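Local atomic coordinates of putative MCP-type signal transduction protein (Campylobacter jejuni subsp. jejuni serotype O:2, PDB entry 4WY9), a protein that acts as a chemoreceptor in chemotaxis, its periplasmic tandem-PAS domain probably sensing extracellular cues, perhaps indirectly, and relaying them across the membrane. Residues N146-G151 / K273-S278; N167-I172 / V180-M185; R209-S214 / W279-T284; T194-P199 / M218-N223; N61-I66 / F104-A109. One frame throughout, in Å; residues are numbered along the deposited sequence. Where two conformers were deposited one is given.

Contact 1 of 5, residues N146-G151 / K273-S278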
# COMPACT_ATOMS: atom_id res chain seq x y z
N ASN A 146 2.95 -19.40 0.47
CA ASN A 146 3.96 -18.38 0.39
C ASN A 146 3.27 -17.06 0.10
O ASN A 146 3.70 -16.27 -0.75
CB ASN A 146 4.95 -18.73 -0.72
CG ASN A 146 6.15 -17.84 -0.70
OD1 ASN A 146 6.38 -17.14 0.28
ND2 ASN A 146 6.93 -17.86 -1.79
N LYS A 147 2.21 -16.79 0.81
CA LYS A 147 1.37 -15.70 0.38
C LYS A 147 1.65 -14.43 1.15
O LYS A 147 1.89 -14.46 2.34
CB LYS A 147 -0.13 -16.06 0.51
CG LYS A 147 -0.63 -17.15 -0.41
CD LYS A 147 -2.13 -17.33 -0.26
CE LYS A 147 -2.71 -18.36 -1.19
NZ LYS A 147 -4.16 -18.40 -1.00
N VAL A 148 1.51 -13.30 0.47
CA VAL A 148 1.53 -12.00 1.09
C VAL A 148 0.16 -11.39 0.89
O VAL A 148 -0.38 -11.45 -0.22
CB VAL A 148 2.62 -11.09 0.49
CG1 VAL A 148 2.64 -9.75 1.19
CG2 VAL A 148 3.98 -11.78 0.56
N TYR A 149 -0.42 -10.81 1.94
CA TYR A 149 -1.76 -10.24 1.88
C TYR A 149 -1.66 -8.74 1.75
O TYR A 149 -1.05 -8.07 2.57
CB TYR A 149 -2.54 -10.66 3.12
CG TYR A 149 -2.77 -12.13 3.20
CD1 TYR A 149 -1.71 -13.02 3.50
CD2 TYR A 149 -4.01 -12.70 2.94
CE1 TYR A 149 -1.90 -14.36 3.57
CE2 TYR A 149 -4.19 -14.07 3.02
CZ TYR A 149 -3.14 -14.91 3.31
OH TYR A 149 -3.33 -16.28 3.38
N ILE A 150 -2.24 -8.20 0.68
CA ILE A 150 -2.13 -6.78 0.37
C ILE A 150 -3.51 -6.17 0.23
O ILE A 150 -4.37 -6.71 -0.49
CB ILE A 150 -1.31 -6.55 -0.90
CG1 ILE A 150 0.11 -7.13 -0.68
CG2 ILE A 150 -1.21 -5.06 -1.25
CD1 ILE A 150 1.03 -6.94 -1.81
N GLY A 151 -3.76 -5.09 0.94
CA GLY A 151 -5.06 -4.46 0.96
C GLY A 151 -5.33 -3.52 -0.17
O GLY A 151 -4.52 -3.35 -1.08
N LYS A 273 1.74 -5.88 -11.25
CA LYS A 273 1.31 -6.76 -10.21
C LYS A 273 2.26 -6.68 -9.05
O LYS A 273 3.46 -6.51 -9.23
CB LYS A 273 1.20 -8.21 -10.69
CG LYS A 273 0.06 -8.47 -11.68
CD LYS A 273 0.17 -9.86 -12.24
CE LYS A 273 -0.15 -9.88 -13.74
NZ LYS A 273 0.16 -11.16 -14.39
N VAL A 274 1.71 -6.81 -7.86
CA VAL A 274 2.47 -6.88 -6.64
C VAL A 274 1.92 -8.05 -5.87
O VAL A 274 0.84 -7.97 -5.28
CB VAL A 274 2.36 -5.58 -5.82
CG1 VAL A 274 3.08 -5.73 -4.52
CG2 VAL A 274 2.90 -4.37 -6.60
N GLN A 275 2.66 -9.17 -5.87
CA GLN A 275 2.18 -10.43 -5.30
C GLN A 275 0.82 -10.73 -5.92
O GLN A 275 0.70 -10.83 -7.14
CB GLN A 275 2.17 -10.36 -3.77
CG GLN A 275 3.53 -10.20 -3.16
CD GLN A 275 4.34 -11.47 -3.20
OE1 GLN A 275 3.81 -12.59 -3.10
NE2 GLN A 275 5.65 -11.32 -3.32
N ASP A 276 -0.22 -10.84 -5.12
CA ASP A 276 -1.56 -11.18 -5.65
C ASP A 276 -2.41 -9.92 -5.88
O ASP A 276 -3.60 -10.02 -6.20
CB ASP A 276 -2.29 -12.13 -4.69
CG ASP A 276 -1.57 -13.45 -4.55
OD1 ASP A 276 -1.23 -14.02 -5.62
OD2 ASP A 276 -1.32 -13.88 -3.40
N SER A 277 -1.82 -8.74 -5.69
CA SER A 277 -2.55 -7.49 -5.93
C SER A 277 -2.17 -6.90 -7.27
O SER A 277 -1.14 -7.23 -7.85
CB SER A 277 -2.30 -6.47 -4.80
OG SER A 277 -1.00 -5.95 -4.81
N SER A 278 -2.99 -6.01 -7.78
CA SER A 278 -2.83 -5.44 -9.11
C SER A 278 -3.06 -3.97 -9.05
O SER A 278 -4.08 -3.52 -8.49
CB SER A 278 -3.77 -6.10 -10.10
OG SER A 278 -3.58 -7.50 -10.18
O HOH W 1 1.26 -13.73 -2.37
O HOH W 2 -0.88 -9.97 -2.42
O HOH W 3 -2.42 -13.30 -1.07
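The type II' beta turn Val-274 to Ser-277, at the tip of the hairpin of strands 264-274 and 277-286, rests on Val-148 and Ile-150 of the other PAS module. Its first corner, Gln-275, has a positive phi (52°), unusual for a residue with a side chain. At the base, Ile-150 CD1 reaches Val-274 CG1 at 3.6 Å, the two side chains crossing at about a right angle, while Ile-150 CG2 lies 3.7 Å from Ser-277 OG. That hydroxyl suits the turn because it donates to Val-274 O at 2.8 Å, in the carbonyl plane and on a lone pair; Val-274 O also accepts from Ser-277 N. Gln-275, bent at chi2 (-75°), lays its amide across Val-148, with OE1 3.8 Å from CG2. No direct hydrogen bond crosses here; three waters do the work. One accepts from Val-148 N and donates to Gln-275 OE1 and Asp-276 OD2. A second donates to Val-148 O and accepts from Asp-276 N (2.9 Å). The third donates to Val-148 O and, at 2.6 Å, to Asp-276 OD2. The polar part of the junction is thus carried by water rather than by direct bonds, consistent with some give between the modules.

Contact 2 of 5, residues N167-I172 / V180-M185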
# COMPACT_ATOMS: atom_id res chain seq x y z
N ASN A 167 -1.96 -1.67 3.31
CA ASN A 167 -1.33 -2.58 4.23
C ASN A 167 -0.83 -3.83 3.55
O ASN A 167 -1.45 -4.34 2.62
CB ASN A 167 -2.30 -2.94 5.35
CG ASN A 167 -2.53 -1.79 6.27
OD1 ASN A 167 -1.78 -1.61 7.24
ND2 ASN A 167 -3.51 -0.98 5.95
N VAL A 168 0.28 -4.34 4.06
CA VAL A 168 0.94 -5.53 3.57
C VAL A 168 1.16 -6.40 4.80
O VAL A 168 1.69 -5.89 5.78
CB VAL A 168 2.26 -5.21 2.89
CG1 VAL A 168 2.98 -6.44 2.45
CG2 VAL A 168 2.01 -4.27 1.65
N ALA A 169 0.76 -7.66 4.76
CA ALA A 169 0.83 -8.50 5.96
C ALA A 169 1.01 -9.97 5.66
O ALA A 169 0.62 -10.46 4.59
CB ALA A 169 -0.44 -8.29 6.81
N ILE A 170 1.63 -10.67 6.61
CA ILE A 170 1.95 -12.09 6.47
C ILE A 170 1.66 -12.80 7.79
O ILE A 170 1.97 -12.26 8.87
CB ILE A 170 3.42 -12.29 6.07
CG1 ILE A 170 3.75 -11.54 4.78
CG2 ILE A 170 3.79 -13.75 5.93
CD1 ILE A 170 5.20 -11.62 4.38
N PRO A 171 1.06 -14.01 7.76
CA PRO A 171 0.85 -14.81 8.99
C PRO A 171 2.15 -15.28 9.61
O PRO A 171 3.14 -15.47 8.91
CB PRO A 171 0.05 -16.00 8.50
CG PRO A 171 0.40 -16.12 7.05
CD PRO A 171 0.53 -14.69 6.58
N ILE A 172 2.09 -15.46 10.93
CA ILE A 172 3.08 -16.15 11.76
C ILE A 172 2.47 -17.47 12.20
O ILE A 172 1.29 -17.51 12.53
CB ILE A 172 3.49 -15.29 12.98
CG1 ILE A 172 3.94 -13.90 12.54
CG2 ILE A 172 4.58 -15.99 13.78
CD1 ILE A 172 5.10 -13.93 11.58
N VAL A 180 -0.68 -17.89 14.60
CA VAL A 180 -0.62 -17.35 15.94
C VAL A 180 -0.51 -15.85 15.93
O VAL A 180 -0.59 -15.20 16.96
CB VAL A 180 0.57 -17.95 16.75
CG1 VAL A 180 0.36 -19.45 17.01
CG2 VAL A 180 1.91 -17.65 16.14
N GLY A 181 -0.38 -15.24 14.74
CA GLY A 181 -0.27 -13.81 14.68
C GLY A 181 -0.07 -13.31 13.27
O GLY A 181 -0.06 -14.10 12.31
N VAL A 182 0.12 -12.01 13.13
CA VAL A 182 0.28 -11.35 11.84
C VAL A 182 1.36 -10.30 11.98
O VAL A 182 1.29 -9.48 12.91
CB VAL A 182 -1.03 -10.69 11.36
CG1 VAL A 182 -0.78 -9.94 10.03
CG2 VAL A 182 -2.15 -11.69 11.22
N ILE A 183 2.33 -10.31 11.09
CA ILE A 183 3.32 -9.23 11.02
C ILE A 183 3.03 -8.44 9.74
O ILE A 183 2.92 -9.01 8.65
CB ILE A 183 4.78 -9.77 11.06
CG1 ILE A 183 5.80 -8.65 11.07
CG2 ILE A 183 5.05 -10.76 9.92
CD1 ILE A 183 5.91 -7.91 12.36
N GLY A 184 2.85 -7.14 9.87
CA GLY A 184 2.51 -6.33 8.74
C GLY A 184 3.12 -4.95 8.75
O GLY A 184 3.75 -4.53 9.73
N MET A 185 2.90 -4.25 7.65
CA MET A 185 3.41 -2.92 7.44
C MET A 185 2.36 -2.03 6.79
O MET A 185 1.53 -2.53 6.01
CB MET A 185 4.63 -2.94 6.52
CG MET A 185 5.74 -3.83 6.98
SD MET A 185 6.78 -4.14 5.56
CE MET A 185 8.09 -5.07 6.22
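Val-168 through Ile-172 pair antiparallel with Gly-181 through Met-185, the strand axes 4.5 Å apart with 154° between their directions, as the two arms of a beta hairpin. Hydrogen bonds run both ways between Val-168 and Met-185 and between Ile-170 and Ile-183. Farther along, Ile-172 N donates to Gly-181 O and Ile-172 O accepts from Val-180 N, so two residues face one: a classic beta bulge. Glycine suits Gly-184, where the strands come close, its CA 3.9 Å from Ala-169 CA and 3.1 Å from Val-168 O. Ala-169 is correspondingly small; its CB meets Val-182 CG1 at 3.6 Å, the branch that lies anti to the backbone N (chi1 177°). In this pairing Pro-171 is at a non-hydrogen-bonded position, so its lack of an N-H costs no bond to 180-185, and its CA approaches Gly-181 O at 3.5 Å. On the face carrying Ile-170 and Ile-183, the methyl CG2 of Ile-183 sits 3.6 Å from Ile-170 O. The contact of Ile-172 CD1 with that methyl belongs to one of two deposited conformers and is less certain. Beyond the hairpin, strand 149-150 bonds to the outer side of 167-172 and strand 78-83 to that of 180-185. Helix 132-140 packs Ile-137 on Ala-169, Pro-171 and Val-182, whereas the long helix 8-51 covers the other face, with Asn-38 against Val-168 and Met-185 and Ser-42 against Ile-170 and Ile-183.

Contact 3 of 5, residues R209-S214 / W279-T284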
# COMPACT_ATOMS: atom_id res chain seq x y z
N ARG A 209 -2.09 12.74 -12.56
CA ARG A 209 -1.26 11.61 -12.24
C ARG A 209 -1.92 10.83 -11.12
O ARG A 209 -2.17 11.40 -10.04
CB ARG A 209 0.15 12.06 -11.88
CG ARG A 209 0.88 12.70 -13.03
CD ARG A 209 2.15 13.39 -12.65
NE ARG A 209 1.91 14.68 -12.04
CZ ARG A 209 2.84 15.43 -11.46
NH1 ARG A 209 4.06 14.98 -11.31
NH2 ARG A 209 2.51 16.62 -10.97
N VAL A 210 -2.24 9.57 -11.37
CA VAL A 210 -3.13 8.78 -10.54
C VAL A 210 -2.54 7.41 -10.30
O VAL A 210 -2.03 6.76 -11.21
CB VAL A 210 -4.52 8.65 -11.20
CG1 VAL A 210 -5.47 7.83 -10.36
CG2 VAL A 210 -5.11 10.03 -11.53
N LEU A 211 -2.61 6.94 -9.04
CA LEU A 211 -2.30 5.56 -8.68
C LEU A 211 -3.59 4.91 -8.22
O LEU A 211 -4.24 5.45 -7.33
CB LEU A 211 -1.24 5.46 -7.61
CG LEU A 211 -0.89 4.07 -7.10
CD1 LEU A 211 -0.26 3.22 -8.18
CD2 LEU A 211 0.01 4.14 -5.88
N LEU A 212 -3.94 3.77 -8.78
CA LEU A 212 -5.16 3.09 -8.37
C LEU A 212 -4.97 1.60 -8.46
O LEU A 212 -4.06 1.11 -9.15
CB LEU A 212 -6.35 3.58 -9.17
CG LEU A 212 -6.58 3.28 -10.62
CD1 LEU A 212 -7.87 3.90 -11.11
CD2 LEU A 212 -5.44 3.74 -11.53
N ASN A 213 -5.80 0.83 -7.75
CA ASN A 213 -5.69 -0.61 -7.92
C ASN A 213 -6.53 -1.05 -9.13
O ASN A 213 -7.26 -0.23 -9.73
CB ASN A 213 -6.01 -1.38 -6.62
CG ASN A 213 -7.45 -1.37 -6.21
OD1 ASN A 213 -8.33 -0.95 -6.93
ND2 ASN A 213 -7.69 -1.92 -5.02
N SER A 214 -6.44 -2.31 -9.53
CA SER A 214 -7.08 -2.73 -10.77
C SER A 214 -8.61 -2.67 -10.67
O SER A 214 -9.30 -2.61 -11.68
CB SER A 214 -6.63 -4.14 -11.17
OG SER A 214 -7.01 -5.10 -10.21
N TRP A 279 -2.15 -3.19 -9.66
CA TRP A 279 -2.17 -1.76 -9.60
C TRP A 279 -1.95 -1.14 -10.96
O TRP A 279 -1.47 -1.82 -11.88
CB TRP A 279 -1.13 -1.24 -8.60
CG TRP A 279 -1.31 -1.79 -7.24
CD1 TRP A 279 -0.88 -3.01 -6.78
CD2 TRP A 279 -1.95 -1.15 -6.14
NE1 TRP A 279 -1.25 -3.17 -5.47
CE2 TRP A 279 -1.92 -2.06 -5.04
CE3 TRP A 279 -2.57 0.07 -5.96
CZ2 TRP A 279 -2.47 -1.73 -3.80
CZ3 TRP A 279 -3.12 0.39 -4.74
CH2 TRP A 279 -3.06 -0.52 -3.68
N ALA A 280 -2.26 0.14 -11.09
CA ALA A 280 -1.96 0.85 -12.31
C ALA A 280 -1.62 2.29 -12.02
O ALA A 280 -2.17 2.89 -11.08
CB ALA A 280 -3.13 0.79 -13.29
N VAL A 281 -0.71 2.85 -12.82
CA VAL A 281 -0.52 4.27 -12.89
C VAL A 281 -1.24 4.77 -14.12
O VAL A 281 -1.07 4.21 -15.21
CB VAL A 281 0.97 4.69 -12.92
CG1 VAL A 281 1.10 6.19 -13.05
CG2 VAL A 281 1.66 4.19 -11.67
N LEU A 282 -2.05 5.81 -13.95
CA LEU A 282 -2.79 6.50 -15.00
C LEU A 282 -2.24 7.90 -15.07
O LEU A 282 -2.19 8.62 -14.07
CB LEU A 282 -4.28 6.50 -14.67
CG LEU A 282 -5.31 7.17 -15.59
CD1 LEU A 282 -6.71 6.67 -15.34
CD2 LEU A 282 -5.29 8.67 -15.40
N VAL A 283 -1.87 8.36 -16.27
CA VAL A 283 -1.44 9.73 -16.47
C VAL A 283 -2.14 10.29 -17.69
O VAL A 283 -2.18 9.64 -18.74
CB VAL A 283 0.09 9.87 -16.61
CG1 VAL A 283 0.48 11.33 -16.84
CG2 VAL A 283 0.79 9.36 -15.38
N THR A 284 -2.68 11.50 -17.55
CA THR A 284 -3.39 12.14 -18.64
C THR A 284 -2.71 13.41 -19.12
O THR A 284 -1.90 14.04 -18.41
CB THR A 284 -4.80 12.52 -18.23
OG1 THR A 284 -4.75 13.61 -17.32
CG2 THR A 284 -5.54 11.35 -17.63
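Trp-279 lies against Asn-213 and Leu-212, and its side chain can be traced outward from the strand. Its CB is 3.8 Å from Leu-212 O. CG stands anti to the carbonyl carbon (chi1 -57°), and the six-membered ring lies beside the chain at Asn-213. CE3 is 3.7 Å from Asn-213 CA, and Asn-213 CB sits over one face of that ring, 3.9 Å from its centroid and 17° off the normal, a CH-pi contact. Leu-211 CG, two residues before Asn-213, approaches CE3 obliquely. CZ3 is 3.9 Å from Asn-213 CB, and CZ2 reaches Gly-151 O. In the five-membered ring, NE1 is satisfied by a hydrogen bond with Ser-277 OG, and the indole also meets the ring of Phe-31 on helix 8-51. The amide of Asn-213 turns to a different partner, OD1 accepting from Phe-217 N. These strands are adjacent in a five-stranded antiparallel sheet of order 2-1-5-4-3, the order of a PAS fold. Backbone bonds join Val-210 with Leu-282 and Leu-212 with Ala-280 in both directions. Small Ala-280 admits Leu-212, whose CD2 comes 3.4 Å from Ala-280 O and 4.1 Å from Ala-280 CB. On the opposite face, Leu-211 CD1 meets Val-281 CG2 at 4.1 Å. At the far end Arg-209 CG lies alongside Val-283, while Arg-209 NH1 hydrogen-bonds Asp-198 O and Tyr-23 OH.

Contact 4 of 5, residues T194-P199 / M218-N223. With ACT (acetate ion), chain B.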
# COMPACT_ATOMS: atom_id res chain seq x y z
N THR A 194 4.71 12.20 -2.97
CA THR A 194 5.89 13.04 -3.02
C THR A 194 6.52 13.03 -4.41
O THR A 194 6.97 14.08 -4.89
CB THR A 194 6.94 12.62 -1.97
OG1 THR A 194 6.43 12.95 -0.68
CG2 THR A 194 8.26 13.35 -2.14
N TYR A 195 6.59 11.88 -5.06
CA TYR A 195 7.11 11.85 -6.43
C TYR A 195 6.00 11.86 -7.47
O TYR A 195 6.13 12.51 -8.52
CB TYR A 195 8.09 10.69 -6.66
CG TYR A 195 7.57 9.28 -6.53
CD1 TYR A 195 6.93 8.65 -7.59
CD2 TYR A 195 7.77 8.54 -5.36
CE1 TYR A 195 6.48 7.35 -7.50
CE2 TYR A 195 7.31 7.25 -5.25
CZ TYR A 195 6.71 6.63 -6.32
OH TYR A 195 6.25 5.34 -6.18
N LEU A 196 4.89 11.17 -7.23
CA LEU A 196 3.87 11.05 -8.25
C LEU A 196 3.20 12.39 -8.55
O LEU A 196 2.79 12.62 -9.69
CB LEU A 196 2.83 9.99 -7.89
CG LEU A 196 1.81 9.68 -8.96
CD1 LEU A 196 2.46 9.18 -10.21
CD2 LEU A 196 0.76 8.73 -8.45
N LEU A 197 3.11 13.27 -7.54
CA LEU A 197 2.51 14.59 -7.71
C LEU A 197 3.52 15.73 -7.59
O LEU A 197 3.14 16.88 -7.37
CB LEU A 197 1.37 14.81 -6.71
CG LEU A 197 0.21 13.86 -6.84
CD1 LEU A 197 -0.83 14.15 -5.76
CD2 LEU A 197 -0.42 13.94 -8.21
N ASP A 198 4.80 15.43 -7.75
CA ASP A 198 5.81 16.48 -7.69
C ASP A 198 5.49 17.51 -8.79
O ASP A 198 5.39 17.14 -9.96
CB ASP A 198 7.19 15.87 -7.88
CG ASP A 198 8.32 16.84 -7.67
OD1 ASP A 198 8.11 18.07 -7.70
OD2 ASP A 198 9.47 16.35 -7.49
N PRO A 199 5.31 18.80 -8.43
CA PRO A 199 5.04 19.78 -9.48
C PRO A 199 6.15 19.90 -10.50
O PRO A 199 5.89 20.29 -11.63
CB PRO A 199 4.86 21.09 -8.70
CG PRO A 199 5.45 20.87 -7.40
CD PRO A 199 5.32 19.41 -7.08
N MET A 218 -8.79 4.51 -5.96
CA MET A 218 -7.68 5.42 -6.08
C MET A 218 -6.89 5.59 -4.78
O MET A 218 -7.45 5.85 -3.72
CB MET A 218 -8.16 6.76 -6.59
CG MET A 218 -8.60 6.68 -8.06
SD MET A 218 -9.26 8.22 -8.70
CE MET A 218 -10.89 8.20 -7.97
N ALA A 219 -5.59 5.44 -4.89
CA ALA A 219 -4.64 5.68 -3.81
C ALA A 219 -4.14 7.12 -3.83
O ALA A 219 -3.91 7.73 -2.78
CB ALA A 219 -3.47 4.75 -3.98
N ILE A 220 -3.96 7.66 -5.03
CA ILE A 220 -3.45 9.00 -5.25
C ILE A 220 -4.18 9.62 -6.42
O ILE A 220 -4.29 8.99 -7.48
CB ILE A 220 -1.94 9.04 -5.52
CG1 ILE A 220 -1.14 8.46 -4.34
CG2 ILE A 220 -1.45 10.44 -5.81
CD1 ILE A 220 0.27 8.16 -4.65
N HIS A 221 -4.68 10.85 -6.23
CA HIS A 221 -5.27 11.66 -7.28
C HIS A 221 -4.95 13.10 -6.92
O HIS A 221 -4.98 13.46 -5.75
CB HIS A 221 -6.76 11.41 -7.40
CG HIS A 221 -7.44 12.04 -8.58
ND1 HIS A 221 -7.64 13.40 -8.69
CD2 HIS A 221 -7.92 11.51 -9.72
CE1 HIS A 221 -8.20 13.66 -9.85
NE2 HIS A 221 -8.41 12.51 -10.48
N PRO A 222 -4.70 13.96 -7.92
CA PRO A 222 -4.48 15.38 -7.61
C PRO A 222 -5.60 16.00 -6.78
O PRO A 222 -5.35 16.88 -5.96
CB PRO A 222 -4.38 16.01 -9.01
CG PRO A 222 -3.90 14.94 -9.88
CD PRO A 222 -4.47 13.68 -9.35
N ASN A 223 -6.81 15.58 -7.04
CA ASN A 223 -7.96 16.02 -6.25
C ASN A 223 -8.05 15.12 -5.04
O ASN A 223 -8.49 13.97 -5.11
CB ASN A 223 -9.23 15.96 -7.11
CG ASN A 223 -10.45 16.53 -6.38
OD1 ASN A 223 -10.43 16.67 -5.17
ND2 ASN A 223 -11.46 16.85 -7.12
C ACT B . -9.68 11.33 -13.66
O ACT B . -9.95 12.20 -12.79
OXT ACT B . -10.50 11.17 -14.61
CH3 ACT B . -8.46 10.48 -13.55
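Leu-196 and Leu-197 pack on Ile-220 and Pro-222 where helix 190-196 ends beside the edge strand 218-220 of the five-stranded PAS sheet. That strand carries a classic beta bulge, Ala-219 and Ile-220 both facing Leu-211. Along the first segment, Tyr-195 turns to helix 8-51, its OH hydrogen-bonded with Thr-27 OG1. Leu-196, still helical, reaches the second segment: CD2 meets Ile-220 CG2 at 3.8 Å and Ile-220 CD1 at 3.9 Å. A leucine, with its forked tip, suits a site where it also touches Leu-211 and Tyr-23. Leu-197 is the first residue to leave helical angles, and its side chain slides past Ile-220 in the opposite direction. Its CD1 is 3.8 Å from Ile-220 CG2, which thus lies against both leucines, and its other branch, CD2, is 4.0 Å from Pro-222 CG, these two side chains crossing at about a right angle. On the far side of the second segment, His-221 points away from the leucines, with Pro-222 CD over one ring face, toward the rim. Its ND1 accepts from Asn-223 N, 5° out of the ring plane, which helps to hold the ring's rotation. NE2 faces an acetate, probably from the crystallisation liquor and also bound by Tyr-257 and Ser-260, and donates to acetate O at 2.8 Å with an N-H...O angle of 169°.

Contact 5 of 5, residues N61-I66 / F104-A109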
# COMPACT_ATOMS: atom_id res chain seq x y z
N ASN A 61 13.35 -10.66 22.69
CA ASN A 61 13.82 -11.27 21.44
C ASN A 61 12.93 -10.87 20.29
O ASN A 61 13.40 -10.54 19.21
CB ASN A 61 13.89 -12.77 21.56
CG ASN A 61 15.12 -13.27 22.30
OD1 ASN A 61 16.00 -12.47 22.67
ND2 ASN A 61 15.19 -14.55 22.54
N ILE A 62 11.62 -10.87 20.52
CA ILE A 62 10.67 -10.45 19.49
C ILE A 62 10.87 -8.97 19.16
O ILE A 62 10.88 -8.58 18.00
CB ILE A 62 9.23 -10.73 19.94
CG1 ILE A 62 8.99 -12.23 20.05
CG2 ILE A 62 8.23 -10.10 19.00
CD1 ILE A 62 7.68 -12.64 20.67
N THR A 63 10.96 -8.12 20.19
CA THR A 63 11.15 -6.71 19.98
C THR A 63 12.37 -6.42 19.13
O THR A 63 12.33 -5.58 18.24
CB THR A 63 11.30 -5.95 21.32
OG1 THR A 63 10.11 -6.13 22.09
CG2 THR A 63 11.55 -4.49 21.07
N ASN A 64 13.47 -7.10 19.41
CA ASN A 64 14.72 -6.83 18.71
C ASN A 64 14.62 -7.23 17.27
O ASN A 64 15.17 -6.55 16.41
CB ASN A 64 15.86 -7.56 19.39
CG ASN A 64 16.15 -7.02 20.75
OD1 ASN A 64 15.76 -5.90 21.10
ND2 ASN A 64 16.84 -7.80 21.53
N ILE A 65 13.90 -8.32 16.98
CA ILE A 65 13.69 -8.72 15.57
C ILE A 65 12.92 -7.65 14.81
O ILE A 65 13.27 -7.30 13.67
CB ILE A 65 12.96 -10.08 15.50
CG1 ILE A 65 13.89 -11.19 15.99
CG2 ILE A 65 12.40 -10.35 14.13
CD1 ILE A 65 13.16 -12.47 16.27
N ILE A 66 11.89 -7.08 15.43
CA ILE A 66 11.14 -6.02 14.78
C ILE A 66 11.97 -4.77 14.59
O ILE A 66 12.05 -4.22 13.46
CB ILE A 66 9.87 -5.64 15.60
CG1 ILE A 66 8.94 -6.84 15.72
CG2 ILE A 66 9.13 -4.48 14.97
CD1 ILE A 66 7.81 -6.63 16.74
N PHE A 104 -3.40 -7.84 21.69
CA PHE A 104 -1.97 -7.60 21.78
C PHE A 104 -1.41 -7.21 20.42
O PHE A 104 -1.35 -8.02 19.49
CB PHE A 104 -1.23 -8.81 22.32
CG PHE A 104 0.25 -8.56 22.48
CD1 PHE A 104 0.73 -7.92 23.63
CD2 PHE A 104 1.15 -8.90 21.49
CE1 PHE A 104 2.05 -7.65 23.77
CE2 PHE A 104 2.49 -8.65 21.64
CZ PHE A 104 2.94 -8.02 22.78
N VAL A 105 -1.00 -5.95 20.29
CA VAL A 105 -0.45 -5.41 19.06
C VAL A 105 0.78 -4.56 19.40
O VAL A 105 0.68 -3.59 20.16
CB VAL A 105 -1.47 -4.57 18.25
CG1 VAL A 105 -0.78 -3.98 17.03
CG2 VAL A 105 -2.69 -5.38 17.88
N MET A 106 1.93 -4.95 18.89
CA MET A 106 3.13 -4.14 18.96
C MET A 106 3.19 -3.28 17.72
O MET A 106 3.43 -3.81 16.63
CB MET A 106 4.37 -5.01 19.06
CG MET A 106 4.32 -5.99 20.24
SD MET A 106 5.61 -7.27 20.21
CE MET A 106 6.99 -6.36 20.77
N LEU A 107 2.95 -1.98 17.87
CA LEU A 107 2.87 -1.05 16.76
C LEU A 107 4.01 -0.07 16.85
O LEU A 107 4.20 0.57 17.89
CB LEU A 107 1.53 -0.31 16.78
CG LEU A 107 1.26 0.74 15.69
CD1 LEU A 107 1.28 0.13 14.29
CD2 LEU A 107 -0.05 1.45 15.96
N TYR A 108 4.76 0.09 15.74
CA TYR A 108 5.90 0.97 15.68
C TYR A 108 5.76 2.03 14.59
O TYR A 108 5.27 1.72 13.50
CB TYR A 108 7.18 0.15 15.46
CG TYR A 108 7.50 -0.74 16.64
CD1 TYR A 108 6.93 -1.99 16.76
CD2 TYR A 108 8.36 -0.31 17.65
CE1 TYR A 108 7.22 -2.78 17.86
CE2 TYR A 108 8.62 -1.09 18.73
CZ TYR A 108 8.05 -2.34 18.83
OH TYR A 108 8.30 -3.15 19.91
N ALA A 109 6.18 3.25 14.89
CA ALA A 109 6.28 4.34 13.96
C ALA A 109 7.73 4.83 13.90
O ALA A 109 8.56 4.46 14.72
CB ALA A 109 5.37 5.50 14.37
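Ile-62 and Ile-66, one helical turn apart, point from helix 59-70 onto Met-106 and Tyr-108 of strand 104-110, and most of the contact is apolar. Ile-62 CG2 lies 4.0 Å from Met-106 SD. The methionine is extended as far as sulfur but bent at chi3 (78°), which carries CE to 4.1 Å from Ile-66 CD1; a flexible thioether can follow the uneven surface made by Ile-62, Thr-63 and Ile-66. Ile-66 CG2 approaches the Tyr-108 ring obliquely, 3.8 Å from CD1, with the two side chains at about a right angle. Where polar groups occur, they meet carbon. Thr-63 OG1 touches Met-106 CE at 3.4 Å, yet its hydrogen bond goes to Ile-59 O one turn back in the helix, so threonine can sit here with its hydroxyl satisfied. Thr-63 CG2 comes within 3.7 Å of Tyr-108 OH, and no hydrogen bond crosses. The helix lies over the sheet of the first PDC sensor domain; the axes of 61-66 and 104-109 are 10.9 Å apart and 33° from parallel. Strand 104-110 runs between strands 78-83 and 119-122; Leu-81 also touches Ile-62, and Met-48 of helix 8-51 packs against Ile-62 and Ile-65.

Overall arrangement
Contacts 2 and 5 belong to the first module, their centres about 12 Å apart, and contacts 3 and 4 to the second, about 10 Å apart, on the opposite side of the chain's centre. Contacts 2 and 3 are buried strand pairings rich in backbone bonds, whereas contacts 4 and 5 bring a helix, or its end, against a sheet mainly through apolar side chains, with no hydrogen bond across. Contact 1, partly exposed and bridged by water, joins the two sheets: Tyr-149 and Gly-151 bond to the strand of contact 2, and Ser-278 to Ser-214 of contact 3. Contacts 3 and 4 share a boundary, strand 209-213 bonding to 218-220. Helix 8-51 packs against residues of all five.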